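Local coordinates for protein thioesterase (Pseudomonas aeruginosa, PDB 3QY3) that adopts a hotdog fold and probably hydrolyses the thioester bond of fatty acyl-CoA substrates, at residues G45-N49 / T50-Q54. Sequence-based numbering, arbitrary orientation. Where two conformers were deposited one is given.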
loop_
_atom_site.group_PDB
_atom_site.type_symbol
_atom_site.label_atom_id
_atom_site.label_comp_id
_atom_site.label_asym_id
_atom_site.label_seq_id
_atom_site.Cartn_x
_atom_site.Cartn_y
_atom_site.Cartn_z
ATOM N N GLY A 45 -8.362 -12.629 -3.548
ATOM C CA GLY A 45 -9.332 -12.064 -4.421
ATOM C C GLY A 45 -10.455 -11.322 -3.729
ATOM O O GLY A 45 -11.573 -11.176 -4.282
ATOM N N HIS A 46 -10.178 -10.813 -2.537
ATOM C CA HIS A 46 -11.073 -9.865 -1.899
ATOM C C HIS A 46 -10.175 -8.747 -1.368
ATOM O O HIS A 46 -8.938 -8.891 -1.339
ATOM C CB HIS A 46 -11.811 -10.442 -0.656
ATOM C CG HIS A 46 -12.251 -11.860 -0.764
ATOM N ND1 HIS A 46 -11.628 -12.872 -0.066
ATOM C CD2 HIS A 46 -13.321 -12.425 -1.384
ATOM C CE1 HIS A 46 -12.246 -14.022 -0.331
ATOM N NE2 HIS A 46 -13.295 -13.771 -1.108
ATOM N N VAL A 47 -10.768 -7.670 -0.890
ATOM C CA VAL A 47 -9.965 -6.576 -0.355
ATOM C C VAL A 47 -9.093 -7.104 0.801
ATOM O O VAL A 47 -9.581 -7.850 1.681
ATOM C CB VAL A 47 -10.894 -5.449 0.183
ATOM C CG1 VAL A 47 -10.110 -4.402 1.115
ATOM C CG2 VAL A 47 -11.605 -4.689 -1.007
ATOM N N ASN A 48 -7.817 -6.774 0.799
ATOM C CA ASN A 48 -6.901 -7.236 1.856
ATOM C C ASN A 48 -7.330 -6.668 3.223
ATOM O O ASN A 48 -7.666 -5.458 3.315
ATOM C CB ASN A 48 -5.476 -6.751 1.501
ATOM C CG ASN A 48 -4.462 -7.178 2.539
ATOM O OD1 ASN A 48 -4.099 -8.355 2.641
ATOM N ND2 ASN A 48 -3.983 -6.206 3.310
ATOM N N ASN A 49 -7.228 -7.475 4.293
ATOM C CA ASN A 49 -7.745 -7.045 5.595
ATOM C C ASN A 49 -7.138 -5.788 6.103
ATOM O O ASN A 49 -7.828 -4.989 6.767
ATOM C CB ASN A 49 -7.523 -8.119 6.594
ATOM C CG ASN A 49 -8.496 -9.180 6.444
ATOM O OD1 ASN A 49 -9.501 -9.025 5.718
ATOM N ND2 ASN A 49 -8.176 -10.321 7.009
ATOM N N THR A 50 -5.873 -5.534 5.802
ATOM C CA THR A 50 -5.183 -4.266 6.167
ATOM C C THR A 50 -5.873 -3.012 5.619
ATOM O O THR A 50 -5.906 -1.951 6.261
ATOM C CB THR A 50 -3.677 -4.283 5.655
ATOM O OG1 THR A 50 -3.000 -5.391 6.251
ATOM C CG2 THR A 50 -2.921 -2.967 6.009
ATOM N N LEU A 51 -6.362 -3.114 4.372
ATOM C CA LEU A 51 -6.924 -1.976 3.659
ATOM C C LEU A 51 -8.181 -1.381 4.360
ATOM O O LEU A 51 -8.451 -0.206 4.209
ATOM C CB LEU A 51 -7.193 -2.293 2.186
ATOM C CG LEU A 51 -6.074 -1.930 1.201
ATOM C CD1 LEU A 51 -5.999 -0.347 1.051
ATOM C CD2 LEU A 51 -4.764 -2.512 1.662
ATOM N N TYR A 52 -8.909 -2.173 5.140
ATOM C CA TYR A 52 -10.073 -1.640 5.844
ATOM C C TYR A 52 -9.682 -0.538 6.792
ATOM O O TYR A 52 -10.393 0.455 6.949
ATOM C CB TYR A 52 -10.812 -2.722 6.601
ATOM C CG TYR A 52 -11.527 -3.678 5.649
ATOM C CD1 TYR A 52 -12.680 -3.311 4.984
ATOM C CD2 TYR A 52 -10.961 -4.846 5.298
ATOM C CE1 TYR A 52 -13.293 -4.161 4.081
ATOM C CE2 TYR A 52 -11.557 -5.732 4.419
ATOM C CZ TYR A 52 -12.745 -5.349 3.786
ATOM O OH TYR A 52 -13.324 -6.241 2.899
ATOM N N PHE A 53 -8.470 -0.646 7.329
ATOM C CA PHE A 53 -7.959 0.427 8.195
ATOM C C PHE A 53 -7.609 1.711 7.482
ATOM O O PHE A 53 -7.754 2.794 8.068
ATOM C CB PHE A 53 -6.810 -0.109 9.036
ATOM C CG PHE A 53 -7.231 -1.173 10.027
ATOM C CD1 PHE A 53 -7.955 -0.864 11.150
ATOM C CD2 PHE A 53 -6.927 -2.490 9.785
ATOM C CE1 PHE A 53 -8.343 -1.864 12.084
ATOM C CE2 PHE A 53 -7.345 -3.460 10.649
ATOM C CZ PHE A 53 -8.025 -3.150 11.828
ATOM N N GLN A 54 -7.253 1.572 6.198
ATOM C CA GLN A 54 -7.053 2.748 5.359
ATOM C C GLN A 54 -8.386 3.397 5.060
ATOM O O GLN A 54 -8.471 4.642 4.995
ATOM C CB GLN A 54 -6.309 2.411 4.080
ATOM C CG GLN A 54 -6.022 3.604 3.260
ATOM C CD GLN A 54 -4.964 3.382 2.153
ATOM O OE1 GLN A 54 -5.276 3.012 1.004
ATOM N NE2 GLN A 54 -3.688 3.644 2.501
HETATM O O HOH W 1 -12.287 -8.346 2.306
#
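The carbonyl oxygen of Asn49 is gripped twice: Tyr52 N reaches it through a weak, long bond (Tyr52 N to Asn49 O, 3.4 Å), and Tyr87 OH, on strand 76-87, hydrogen-bonds to it as well. One residue earlier, Leu51 N donates to Asn48 O at 2.9 Å; the bond is bent, 138° at the hydrogen, and the donor stands above the carbonyl plane. These two i to i+3 bonds turn the chain into helix 51-66. A chi1 of -70° sets Tyr52 CG beside its backbone N and brings the ring back against Val47. Val47 CG1 lies over one face of the Tyr52 ring in a CH-pi contact, 4.1 Å from its centroid and shifted toward the rim, while the same methyl rests on Leu51 CB at 3.8 Å. Asn49 O lies near the ring plane, 3.5 Å from Tyr52 CD2. Beyond the ring, a water donates to Val47 O over 2.8 Å; its approach to Tyr52 OH is unusually short and doubtful in detail. Phe53 stacks on Phe53 of the second subunit, placing this turn at a subunit interface. The carbonyls of Val47, Asn48 and Asn49 thus find partners in the amides of Leu51 and, weakly, Tyr52, in a tyrosine hydroxyl and in water, which ties the helix start to loop and sheet.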